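Local coordinates for putative phosphomannomutase (Thermus thermophilus, PDB 1TUO), which probably isomerises phosphorylated sugars by shifting a phosphate between hydroxyl positions, as a magnesium-dependent member of the phosphohexose mutase family, at residues E162-H167 / G348-L353; G195-V200 / I204-I209; L296-G301 / V308-V313; V439-E444 / A453-A458. One frame throughout, in Å; residues are numbered along the deposited sequence.

Contact 1: residues E162-H167 / G348-L353; sequences EALKAH and GILTSL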
loop_
_atom_site.group_PDB
_atom_site.type_symbol
_atom_site.label_atom_id
_atom_site.label_comp_id
_atom_site.label_asym_id
_atom_site.label_seq_id
_atom_site.Cartn_x
_atom_site.Cartn_y
_atom_site.Cartn_z
ATOM N N GLU A 162 2.400 -19.841 1.114
ATOM C CA GLU A 162 3.319 -20.597 0.273
ATOM C C GLU A 162 3.924 -19.705 -0.802
ATOM O O GLU A 162 5.091 -19.848 -1.156
ATOM C CB GLU A 162 2.599 -21.780 -0.381
ATOM C CG GLU A 162 2.470 -22.981 0.529
ATOM C CD GLU A 162 3.825 -23.562 0.900
ATOM O OE1 GLU A 162 4.150 -23.604 2.104
ATOM O OE2 GLU A 162 4.566 -23.974 -0.017
ATOM N N ALA A 163 3.121 -18.787 -1.326
ATOM C CA ALA A 163 3.600 -17.873 -2.352
ATOM C C ALA A 163 4.650 -16.936 -1.753
ATOM O O ALA A 163 5.686 -16.684 -2.371
ATOM C CB ALA A 163 2.440 -17.069 -2.919
ATOM N N LEU A 164 4.371 -16.427 -0.552
ATOM C CA LEU A 164 5.291 -15.521 0.135
ATOM C C LEU A 164 6.635 -16.195 0.364
ATOM O O LEU A 164 7.688 -15.610 0.104
ATOM C CB LEU A 164 4.710 -15.085 1.487
ATOM C CG LEU A 164 3.529 -14.108 1.470
ATOM C CD1 LEU A 164 3.034 -13.873 2.887
ATOM C CD2 LEU A 164 3.962 -12.790 0.830
ATOM N N LYS A 165 6.582 -17.429 0.853
ATOM C CA LYS A 165 7.777 -18.214 1.141
ATOM C C LYS A 165 8.763 -18.199 -0.022
ATOM O O LYS A 165 9.974 -18.100 0.174
ATOM C CB LYS A 165 7.375 -19.660 1.460
ATOM C CG LYS A 165 8.540 -20.582 1.775
ATOM C CD LYS A 165 8.076 -22.024 2.001
ATOM C CE LYS A 165 7.507 -22.640 0.732
ATOM N NZ LYS A 165 7.144 -24.077 0.919
ATOM N N ALA A 166 8.234 -18.280 -1.236
ATOM C CA ALA A 166 9.057 -18.302 -2.439
ATOM C C ALA A 166 9.866 -17.033 -2.692
ATOM O O ALA A 166 10.744 -17.020 -3.557
ATOM C CB ALA A 166 8.176 -18.599 -3.650
ATOM N N HIS A 167 9.583 -15.969 -1.946
ATOM C CA HIS A 167 10.295 -14.706 -2.142
ATOM C C HIS A 167 11.072 -14.256 -0.915
ATOM O O HIS A 167 11.497 -13.100 -0.831
ATOM C CB HIS A 167 9.300 -13.616 -2.538
ATOM C CG HIS A 167 8.455 -13.981 -3.715
ATOM N ND1 HIS A 167 8.988 -14.238 -4.960
ATOM C CD2 HIS A 167 7.120 -14.170 -3.830
ATOM C CE1 HIS A 167 8.018 -14.570 -5.791
ATOM N NE2 HIS A 167 6.874 -14.536 -5.131
ATOM N N GLY A 348 1.810 -5.077 2.010
ATOM C CA GLY A 348 2.374 -4.708 3.293
ATOM C C GLY A 348 2.845 -5.887 4.122
ATOM O O GLY A 348 3.673 -5.735 5.023
ATOM N N ILE A 349 2.307 -7.064 3.828
ATOM C CA ILE A 349 2.693 -8.266 4.550
ATOM C C ILE A 349 4.089 -8.681 4.079
ATOM O O ILE A 349 4.981 -8.943 4.895
ATOM C CB ILE A 349 1.686 -9.405 4.299
ATOM C CG1 ILE A 349 0.287 -8.962 4.752
ATOM C CG2 ILE A 349 2.129 -10.670 5.036
ATOM C CD1 ILE A 349 0.204 -8.516 6.210
ATOM N N LEU A 350 4.292 -8.720 2.769
ATOM C CA LEU A 350 5.613 -9.081 2.262
ATOM C C LEU A 350 6.621 -8.002 2.646
ATOM O O LEU A 350 7.780 -8.305 2.928
ATOM C CB LEU A 350 5.605 -9.259 0.740
ATOM C CG LEU A 350 6.973 -9.634 0.154
ATOM C CD1 LEU A 350 7.509 -10.876 0.871
ATOM C CD2 LEU A 350 6.848 -9.898 -1.337
ATOM N N THR A 351 6.189 -6.740 2.667
ATOM C CA THR A 351 7.106 -5.667 3.041
ATOM C C THR A 351 7.577 -5.882 4.471
ATOM O O THR A 351 8.761 -5.724 4.776
ATOM C CB THR A 351 6.449 -4.272 2.954
ATOM O OG1 THR A 351 6.074 -4.001 1.600
ATOM C CG2 THR A 351 7.435 -3.203 3.394
ATOM N N SER A 352 6.647 -6.241 5.351
ATOM C CA SER A 352 6.992 -6.478 6.744
ATOM C C SER A 352 8.008 -7.609 6.846
ATOM O O SER A 352 9.004 -7.502 7.565
ATOM C CB SER A 352 5.744 -6.842 7.548
ATOM O OG SER A 352 4.841 -5.753 7.592
ATOM N N LEU A 353 7.758 -8.692 6.118
ATOM C CA LEU A 353 8.655 -9.839 6.152
ATOM C C LEU A 353 10.032 -9.543 5.560
ATOM O O LEU A 353 11.037 -10.067 6.046
ATOM C CB LEU A 353 8.000 -11.039 5.454
ATOM C CG LEU A 353 6.773 -11.558 6.216
ATOM C CD1 LEU A 353 5.993 -12.573 5.384
ATOM C CD2 LEU A 353 7.231 -12.173 7.533
#

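Contact 2: residues G195-V200 / I204-I209; sequences GFLRHV and IPVRPI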
loop_
_atom_site.group_PDB
_atom_site.type_symbol
_atom_site.label_atom_id
_atom_site.label_comp_id
_atom_site.label_asym_id
_atom_site.label_seq_id
_atom_site.Cartn_x
_atom_site.Cartn_y
_atom_site.Cartn_z
ATOM N N GLY A 195 0.861 -16.027 11.323
ATOM C CA GLY A 195 0.420 -17.131 10.496
ATOM C C GLY A 195 1.505 -17.619 9.554
ATOM O O GLY A 195 1.799 -18.812 9.514
ATOM N N PHE A 196 2.105 -16.703 8.798
ATOM C CA PHE A 196 3.159 -17.072 7.856
ATOM C C PHE A 196 4.330 -17.780 8.532
ATOM O O PHE A 196 4.826 -18.792 8.036
ATOM C CB PHE A 196 3.707 -15.844 7.130
ATOM C CG PHE A 196 4.971 -16.120 6.364
ATOM C CD1 PHE A 196 4.927 -16.763 5.132
ATOM C CD2 PHE A 196 6.213 -15.802 6.910
ATOM C CE1 PHE A 196 6.101 -17.088 4.454
ATOM C CE2 PHE A 196 7.395 -16.123 6.242
ATOM C CZ PHE A 196 7.339 -16.768 5.011
ATOM N N LEU A 197 4.784 -17.221 9.647
ATOM C CA LEU A 197 5.911 -17.786 10.379
ATOM C C LEU A 197 5.586 -19.181 10.897
ATOM O O LEU A 197 6.394 -20.107 10.769
ATOM C CB LEU A 197 6.290 -16.867 11.541
ATOM C CG LEU A 197 6.847 -15.500 11.126
ATOM C CD1 LEU A 197 6.964 -14.598 12.345
ATOM C CD2 LEU A 197 8.203 -15.675 10.447
ATOM N N ARG A 198 4.406 -19.327 11.489
ATOM C CA ARG A 198 3.986 -20.618 12.010
ATOM C C ARG A 198 3.880 -21.583 10.837
ATOM O O ARG A 198 4.169 -22.771 10.969
ATOM C CB ARG A 198 2.635 -20.486 12.719
ATOM C CG ARG A 198 1.939 -21.808 13.009
ATOM C CD ARG A 198 0.561 -21.802 12.372
ATOM N NE ARG A 198 0.655 -21.531 10.939
ATOM C CZ ARG A 198 -0.351 -21.089 10.190
ATOM N NH1 ARG A 198 -1.541 -20.862 10.734
ATOM N NH2 ARG A 198 -0.164 -20.877 8.894
ATOM N N HIS A 199 3.483 -21.054 9.683
ATOM C CA HIS A 199 3.335 -21.855 8.474
ATOM C C HIS A 199 4.655 -22.464 7.999
ATOM O O HIS A 199 4.685 -23.597 7.512
ATOM C CB HIS A 199 2.753 -21.005 7.346
ATOM C CG HIS A 199 2.635 -21.731 6.042
ATOM N ND1 HIS A 199 1.599 -22.596 5.763
ATOM C CD2 HIS A 199 3.427 -21.727 4.944
ATOM C CE1 HIS A 199 1.757 -23.091 4.549
ATOM N NE2 HIS A 199 2.858 -22.580 4.030
ATOM N N VAL A 200 5.739 -21.704 8.131
ATOM C CA VAL A 200 7.055 -22.171 7.705
ATOM C C VAL A 200 7.907 -22.707 8.856
ATOM O O VAL A 200 9.089 -22.992 8.674
ATOM C CB VAL A 200 7.842 -21.051 6.994
ATOM C CG1 VAL A 200 7.168 -20.694 5.678
ATOM C CG2 VAL A 200 7.935 -19.828 7.893
ATOM N N ILE A 204 10.024 -17.224 15.260
ATOM C CA ILE A 204 10.286 -15.811 15.492
ATOM C C ILE A 204 9.075 -15.297 16.262
ATOM O O ILE A 204 7.938 -15.437 15.813
ATOM C CB ILE A 204 10.423 -15.033 14.169
ATOM C CG1 ILE A 204 11.661 -15.519 13.408
ATOM C CG2 ILE A 204 10.515 -13.534 14.454
ATOM C CD1 ILE A 204 11.895 -14.815 12.082
ATOM N N PRO A 205 9.299 -14.710 17.442
ATOM C CA PRO A 205 8.176 -14.201 18.232
ATOM C C PRO A 205 7.518 -12.940 17.673
ATOM O O PRO A 205 8.193 -11.973 17.337
ATOM C CB PRO A 205 8.805 -13.971 19.605
ATOM C CG PRO A 205 10.204 -13.572 19.257
ATOM C CD PRO A 205 10.566 -14.571 18.181
ATOM N N VAL A 206 6.195 -12.967 17.574
ATOM C CA VAL A 206 5.445 -11.818 17.091
ATOM C C VAL A 206 4.464 -11.407 18.169
ATOM O O VAL A 206 3.608 -12.196 18.578
ATOM C CB VAL A 206 4.669 -12.138 15.792
ATOM C CG1 VAL A 206 3.690 -11.010 15.473
ATOM C CG2 VAL A 206 5.646 -12.312 14.639
ATOM N N ARG A 207 4.614 -10.179 18.652
ATOM C CA ARG A 207 3.732 -9.661 19.681
ATOM C C ARG A 207 2.735 -8.727 19.011
ATOM O O ARG A 207 3.102 -7.682 18.484
ATOM C CB ARG A 207 4.550 -8.939 20.754
ATOM C CG ARG A 207 5.492 -9.888 21.491
ATOM C CD ARG A 207 6.340 -9.174 22.532
ATOM N NE ARG A 207 7.277 -10.087 23.189
ATOM C CZ ARG A 207 8.186 -9.707 24.083
ATOM N NH1 ARG A 207 8.280 -8.430 24.431
ATOM N NH2 ARG A 207 9.012 -10.600 24.619
ATOM N N PRO A 208 1.453 -9.108 19.025
ATOM C CA PRO A 208 0.368 -8.336 18.419
ATOM C C PRO A 208 -0.043 -7.084 19.175
ATOM O O PRO A 208 0.021 -7.021 20.405
ATOM C CB PRO A 208 -0.765 -9.349 18.358
ATOM C CG PRO A 208 -0.592 -10.060 19.664
ATOM C CD PRO A 208 0.918 -10.303 19.705
ATOM N N ILE A 209 -0.465 -6.089 18.403
ATOM C CA ILE A 209 -0.952 -4.818 18.918
ATOM C C ILE A 209 -2.201 -4.522 18.090
ATOM O O ILE A 209 -2.162 -4.592 16.858
ATOM C CB ILE A 209 0.083 -3.688 18.725
ATOM C CG1 ILE A 209 1.238 -3.867 19.716
ATOM C CG2 ILE A 209 -0.575 -2.336 18.926
ATOM C CD1 ILE A 209 2.351 -2.844 19.563
#

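Contact 3: residues L296-G301 / V308-V313; sequences LLDRLG and VTTTPV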
loop_
_atom_site.group_PDB
_atom_site.type_symbol
_atom_site.label_atom_id
_atom_site.label_comp_id
_atom_site.label_asym_id
_atom_site.label_seq_id
_atom_site.Cartn_x
_atom_site.Cartn_y
_atom_site.Cartn_z
ATOM N N LEU A 296 16.546 10.296 -2.440
ATOM C CA LEU A 296 17.661 9.465 -2.005
ATOM C C LEU A 296 17.641 8.194 -2.849
ATOM O O LEU A 296 18.672 7.564 -3.059
ATOM C CB LEU A 296 17.553 9.104 -0.517
ATOM C CG LEU A 296 18.412 9.916 0.461
ATOM C CD1 LEU A 296 17.829 11.316 0.624
ATOM C CD2 LEU A 296 18.463 9.210 1.814
ATOM N N LEU A 297 16.464 7.808 -3.337
ATOM C CA LEU A 297 16.395 6.601 -4.159
ATOM C C LEU A 297 17.128 6.858 -5.475
ATOM O O LEU A 297 17.904 6.014 -5.941
ATOM C CB LEU A 297 14.943 6.199 -4.436
ATOM C CG LEU A 297 14.766 4.903 -5.237
ATOM C CD1 LEU A 297 15.487 3.754 -4.537
ATOM C CD2 LEU A 297 13.285 4.596 -5.376
ATOM N N ASP A 298 16.887 8.025 -6.073
ATOM C CA ASP A 298 17.548 8.390 -7.328
ATOM C C ASP A 298 19.060 8.385 -7.117
ATOM O O ASP A 298 19.811 7.844 -7.932
ATOM C CB ASP A 298 17.133 9.795 -7.786
ATOM C CG ASP A 298 15.631 9.968 -7.867
ATOM O OD1 ASP A 298 15.135 10.323 -8.955
ATOM O OD2 ASP A 298 14.951 9.759 -6.842
ATOM N N ARG A 299 19.499 8.995 -6.017
ATOM C CA ARG A 299 20.924 9.067 -5.696
ATOM C C ARG A 299 21.509 7.676 -5.467
ATOM O O ARG A 299 22.610 7.376 -5.933
ATOM C CB ARG A 299 21.152 9.949 -4.455
ATOM C CG ARG A 299 22.612 10.039 -3.977
ATOM C CD ARG A 299 23.550 10.585 -5.053
ATOM N NE ARG A 299 23.373 12.017 -5.293
ATOM C CZ ARG A 299 23.837 12.981 -4.500
ATOM N NH1 ARG A 299 24.516 12.680 -3.398
ATOM N NH2 ARG A 299 23.625 14.255 -4.814
ATOM N N LEU A 300 20.774 6.820 -4.761
ATOM C CA LEU A 300 21.265 5.469 -4.503
ATOM C C LEU A 300 21.482 4.756 -5.837
ATOM O O LEU A 300 22.485 4.064 -6.033
ATOM C CB LEU A 300 20.262 4.687 -3.648
ATOM C CG LEU A 300 20.726 3.338 -3.090
ATOM C CD1 LEU A 300 21.859 3.555 -2.087
ATOM C CD2 LEU A 300 19.556 2.631 -2.412
ATOM N N GLY A 301 20.541 4.945 -6.755
ATOM C CA GLY A 301 20.639 4.324 -8.062
ATOM C C GLY A 301 21.823 4.813 -8.876
ATOM O O GLY A 301 22.461 4.030 -9.576
ATOM N N VAL A 308 16.347 4.385 -12.228
ATOM C CA VAL A 308 15.206 4.799 -11.420
ATOM C C VAL A 308 14.201 5.501 -12.313
ATOM O O VAL A 308 14.526 6.484 -12.978
ATOM C CB VAL A 308 15.625 5.758 -10.289
ATOM C CG1 VAL A 308 14.396 6.184 -9.489
ATOM C CG2 VAL A 308 16.625 5.075 -9.381
ATOM N N THR A 309 12.981 4.973 -12.334
ATOM C CA THR A 309 11.905 5.539 -13.131
ATOM C C THR A 309 10.964 6.282 -12.202
ATOM O O THR A 309 10.571 5.746 -11.175
ATOM C CB THR A 309 11.115 4.433 -13.849
ATOM O OG1 THR A 309 11.971 3.782 -14.799
ATOM C CG2 THR A 309 9.900 5.020 -14.565
ATOM N N THR A 310 10.616 7.515 -12.562
ATOM C CA THR A 310 9.709 8.322 -11.754
ATOM C C THR A 310 8.370 8.433 -12.462
ATOM O O THR A 310 8.308 8.759 -13.648
ATOM C CB THR A 310 10.277 9.735 -11.519
ATOM O OG1 THR A 310 11.530 9.630 -10.834
ATOM C CG2 THR A 310 9.316 10.573 -10.677
ATOM N N THR A 311 7.299 8.160 -11.728
ATOM C CA THR A 311 5.955 8.206 -12.283
ATOM C C THR A 311 5.057 9.150 -11.497
ATOM O O THR A 311 5.361 9.516 -10.365
ATOM C CB THR A 311 5.300 6.827 -12.227
ATOM O OG1 THR A 311 5.186 6.418 -10.856
ATOM C CG2 THR A 311 6.135 5.806 -12.987
ATOM N N PRO A 312 3.942 9.576 -12.105
ATOM C CA PRO A 312 3.026 10.473 -11.397
ATOM C C PRO A 312 2.439 9.641 -10.263
ATOM O O PRO A 312 2.558 8.416 -10.272
ATOM C CB PRO A 312 1.979 10.797 -12.457
ATOM C CG PRO A 312 2.768 10.729 -13.741
ATOM C CD PRO A 312 3.584 9.474 -13.531
ATOM N N VAL A 313 1.812 10.285 -9.286
ATOM C CA VAL A 313 1.214 9.535 -8.188
ATOM C C VAL A 313 0.060 8.683 -8.715
ATOM O O VAL A 313 -0.749 9.137 -9.528
ATOM C CB VAL A 313 0.707 10.476 -7.075
ATOM C CG1 VAL A 313 -0.064 9.679 -6.026
ATOM C CG2 VAL A 313 1.886 11.189 -6.430
HETATM O O HOH W 1 13.940 9.143 -12.004
#

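Contact 4: residues V439-E444 / A453-A458; sequences VRIYVE and ALLEEA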
loop_
_atom_site.group_PDB
_atom_site.type_symbol
_atom_site.label_atom_id
_atom_site.label_comp_id
_atom_site.label_asym_id
_atom_site.label_seq_id
_atom_site.Cartn_x
_atom_site.Cartn_y
_atom_site.Cartn_z
ATOM N N VAL A 439 -5.031 21.594 -0.954
ATOM C CA VAL A 439 -3.688 21.472 -1.509
ATOM C C VAL A 439 -2.784 20.706 -0.552
ATOM O O VAL A 439 -2.876 20.863 0.665
ATOM C CB VAL A 439 -3.064 22.859 -1.774
ATOM C CG1 VAL A 439 -1.667 22.700 -2.360
ATOM C CG2 VAL A 439 -3.951 23.653 -2.720
ATOM N N ARG A 440 -1.912 19.875 -1.110
ATOM C CA ARG A 440 -0.992 19.088 -0.304
ATOM C C ARG A 440 0.442 19.499 -0.595
ATOM O O ARG A 440 0.860 19.571 -1.751
ATOM C CB ARG A 440 -1.180 17.599 -0.594
ATOM C CG ARG A 440 -2.607 17.121 -0.390
ATOM C CD ARG A 440 -2.738 15.627 -0.645
ATOM N NE ARG A 440 -1.933 14.839 0.284
ATOM C CZ ARG A 440 -1.941 13.511 0.339
ATOM N NH1 ARG A 440 -2.717 12.813 -0.483
ATOM N NH2 ARG A 440 -1.174 12.878 1.216
ATOM N N ILE A 441 1.189 19.786 0.465
ATOM C CA ILE A 441 2.574 20.192 0.323
ATOM C C ILE A 441 3.487 19.113 0.893
ATOM O O ILE A 441 3.387 18.750 2.068
ATOM C CB ILE A 441 2.835 21.539 1.043
ATOM C CG1 ILE A 441 1.898 22.613 0.475
ATOM C CG2 ILE A 441 4.282 21.961 0.863
ATOM C CD1 ILE A 441 2.091 24.004 1.075
ATOM N N TYR A 442 4.359 18.587 0.040
ATOM C CA TYR A 442 5.310 17.551 0.433
ATOM C C TYR A 442 6.681 18.207 0.471
ATOM O O TYR A 442 7.060 18.902 -0.470
ATOM C CB TYR A 442 5.354 16.414 -0.598
ATOM C CG TYR A 442 4.011 15.876 -1.039
ATOM C CD1 TYR A 442 3.146 16.652 -1.808
ATOM C CD2 TYR A 442 3.620 14.574 -0.719
ATOM C CE1 TYR A 442 1.929 16.150 -2.252
ATOM C CE2 TYR A 442 2.404 14.062 -1.159
ATOM C CZ TYR A 442 1.566 14.857 -1.927
ATOM O OH TYR A 442 0.367 14.356 -2.378
ATOM N N VAL A 443 7.424 17.994 1.551
ATOM C CA VAL A 443 8.743 18.592 1.657
ATOM C C VAL A 443 9.809 17.624 2.129
ATOM O O VAL A 443 9.613 16.880 3.092
ATOM C CB VAL A 443 8.756 19.811 2.630
ATOM C CG1 VAL A 443 10.181 20.301 2.840
ATOM C CG2 VAL A 443 7.908 20.947 2.062
ATOM N N GLU A 444 10.932 17.629 1.414
ATOM C CA GLU A 444 12.083 16.831 1.789
ATOM C C GLU A 444 13.257 17.795 1.879
ATOM O O GLU A 444 13.460 18.633 0.992
ATOM C CB GLU A 444 12.405 15.747 0.755
ATOM C CG GLU A 444 13.700 15.023 1.103
ATOM C CD GLU A 444 13.940 13.778 0.281
ATOM O OE1 GLU A 444 13.679 13.811 -0.941
ATOM O OE2 GLU A 444 14.407 12.774 0.861
ATOM N N ALA A 453 10.691 24.822 8.404
ATOM C CA ALA A 453 10.821 26.200 7.932
ATOM C C ALA A 453 10.253 26.310 6.514
ATOM O O ALA A 453 9.470 27.211 6.208
ATOM C CB ALA A 453 12.290 26.629 7.946
ATOM N N LEU A 454 10.639 25.376 5.649
ATOM C CA LEU A 454 10.148 25.382 4.275
ATOM C C LEU A 454 8.629 25.347 4.214
ATOM O O LEU A 454 8.016 26.093 3.450
ATOM C CB LEU A 454 10.713 24.189 3.502
ATOM C CG LEU A 454 12.180 24.330 3.106
ATOM C CD1 LEU A 454 12.699 23.010 2.549
ATOM C CD2 LEU A 454 12.315 25.444 2.078
ATOM N N LEU A 455 8.023 24.475 5.010
ATOM C CA LEU A 455 6.573 24.364 5.032
ATOM C C LEU A 455 5.940 25.666 5.507
ATOM O O LEU A 455 4.902 26.078 4.996
ATOM C CB LEU A 455 6.138 23.207 5.934
ATOM C CG LEU A 455 6.300 21.798 5.351
ATOM C CD1 LEU A 455 6.050 20.749 6.417
ATOM C CD2 LEU A 455 5.327 21.621 4.195
ATOM N N GLU A 456 6.570 26.316 6.480
ATOM C CA GLU A 456 6.045 27.577 6.999
ATOM C C GLU A 456 6.069 28.689 5.954
ATOM O O GLU A 456 5.143 29.497 5.881
ATOM C CB GLU A 456 6.844 28.021 8.231
ATOM C CG GLU A 456 6.568 27.216 9.497
ATOM C CD GLU A 456 5.133 27.350 9.975
ATOM O OE1 GLU A 456 4.549 28.443 9.809
ATOM O OE2 GLU A 456 4.594 26.368 10.531
ATOM N N GLU A 457 7.128 28.742 5.153
ATOM C CA GLU A 457 7.240 29.773 4.126
ATOM C C GLU A 457 6.422 29.392 2.891
ATOM O O GLU A 457 5.819 30.249 2.247
ATOM C CB GLU A 457 8.704 29.977 3.725
ATOM C CG GLU A 457 9.652 30.331 4.869
ATOM C CD GLU A 457 9.366 31.686 5.498
ATOM O OE1 GLU A 457 10.207 32.149 6.296
ATOM O OE2 GLU A 457 8.310 32.284 5.203
ATOM N N ALA A 458 6.410 28.104 2.558
ATOM C CA ALA A 458 5.656 27.634 1.399
ATOM C C ALA A 458 4.166 27.866 1.628
ATOM O O ALA A 458 3.429 28.227 0.710
ATOM C CB ALA A 458 5.924 26.151 1.167
#

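Contact 1: residues E162-H167 / G348-L353
The carbonyl oxygen G348 O, in the helix whose L350 packs on L164, is gripped twice from one turn further on: S352 N donates to it at 3.0 Å and S352 OG at 2.8 Å. This is helix-to-helix packing between two alpha/beta/alpha domains, helix 157-165 from domain II and helix 348-362 from domain III of the phosphohexomutase fold. L164 carries the contact. Its CG lies beside the backbone N (chi1 -72°) and the chain then runs on extended, which points both methyls at helix 348-362. CD2 reaches L350 CB at 3.9 Å, the two side chains lying alongside but pointing opposite ways. CD1 serves the other two partners, I349 CG2 at 4.0 Å and L353 CD1 at 4.1 Å; I349 and L353 come at L164 roughly square-on. No hydrogen bond spans the segments, and all four touching residues are buried; F196 of helix 192-199 also packs on L164 and L353. On the far side of helix 157-165 a salt bridge joins i to i+3: K165 NZ meets E162 OE2 at 2.7 Å on the syn side of the carboxylate, 19° out of its plane.

Contact 2: residues G195-V200 / I204-I209
L197 turns its CG to the side of the backbone N (chi1 -66°) and then extends (chi2 170°), which carries its two methyls off the helix and onto I204 and V206. V206 answers with CG2, which sits beside its own backbone N because CG1 takes the place opposite that nitrogen (chi1 169°). The result is a tight methyl-to-methyl touch, L197 CD1 to V206 CG2 at 3.5 Å, closer than carbons usually pack. The same CD1 also presses on the neighbouring backbone, 3.7 Å from I204 O, and lies 3.9 Å from I204 CB. L197 CD2, the other branch, meets I204 CD1 at 4.1 Å, the leucine lying square to the isoleucine. One leucine thus fills the angle between the helix end and the strand that follows, and it does so without a hydrogen bond between the segments. L202, in the short connection, also touches L197, and F176 lies against I204. On another side of the helix F196 faces helix 157-165, where it packs on F161. P205, R207 and I209 hydrogen-bond through their backbones to residues of or beside strand 180-183, the parallel neighbour of strand 206-209, which is itself an outermost strand of the domain II sheet. The arrangement is the second half of a beta-alpha-beta crossover: strand 180-183, helix 192-199, strand 206-209.

Contact 3: residues L296-G301 / V308-V313
V308, which gives up 80 Å² to this contact, pushes its CG2 against the backbone of the helix rather than between side chains. That methyl lies 3.8 Å from L297 O and 4.0 Å from D298 CA. It also comes within 4.3 Å of G301 CA, where the glycine has no side chain to stand in its way. The other V308 branch, CG1, stands anti to the backbone N (chi1 179°) and looks toward L297 CG at a loose 4.5 Å. D298, with 36 Å² buried, supplies the polar side of the contact. Its OD1 stays 4.1 Å from T310 OG1, and a water fills the gap: it donates to V308 O at 2.9 Å, shares a 2.7 Å hydrogen bond with T310 OG1, and gives a long, weak bond to D298 OD1. The carboxylate has a stronger partner elsewhere, since OD2 makes a salt bridge with K289 of strand 286-290. L297 contributes less, and K289 packs on it as well as on V308 and T310. Helix and strand run nearly antiparallel, their axes at 157°. Together they form the helix and second strand of the beta-alpha-beta unit made by strand 286-290, helix 296-304 and strand 308-311. The last of these borders the domain III sheet, parallel to 286-290, while helix 366-377 covers L296 and L300 on another side of the helix.

Contact 4: residues V439-E444 / A453-A458
V443, on strand 440-445, touches the helix with every side-chain carbon it has. Its CB lies 4.2 Å from L455 CG and equally far from L455 CD2. From there the two branches part. CG1, anti to the backbone N (chi1 173°), goes to L454, reaching CD1 at 3.7 Å and CB at 4.0 Å. CG2, beside the backbone N, turns to L455 and meets CD2 at 3.4 Å, tighter than carbons normally sit, with L455 CG behind it at 3.8 Å. One valine therefore straddles two successive leucines of the helix. L455 lies alongside V443, pointing the other way, and its CD2 is shared, because I441 CG2 approaches it at 3.5 Å from two residues back along the strand. I441 also sends its CD1 out to A458 CB, a looser touch at 4.4 Å.

Strand and helix run roughly antiparallel, at 147°. The helix packs on one face of the five-stranded antiparallel sheet of the C-terminal domain, touching I441 and V443, with L386 of strand 382-386 also against L455. Y442 and E444 point away from the helix: Y442 OH hydrogen-bonds R431, and E444 reaches across to T294, W295 N and H381. Between helix and strand, by contrast, the touching groups are all aliphatic and all buried, with no hydrogen bond or salt bridge between the segments. Cohesion at this interface is therefore likely to rest on close van der Waals fit and the exclusion of water.

Along the chain, segment 162-167 comes first, contacts 2 and 3 follow in turn, segment 348-353 then completes contact 1, and contact 4 comes last. Contacts 2 and 3 each tie a helix to the next strand, in domains II and III respectively, with centres about 33 Å apart. Contact 1 joins those two domains and touches contact 2, centre about 12 Å away, through F196 and H199, which probably hydrogen-bonds E162. Contact 4 packs helix 448-459 on the C-terminal sheet. The four fall into two touching pairs, 1 with 2 and 3 with 4, the nearest atoms of contacts 1 and 3 being about 13 Å apart; L296 on E444 joins domain III to the C-terminal domain.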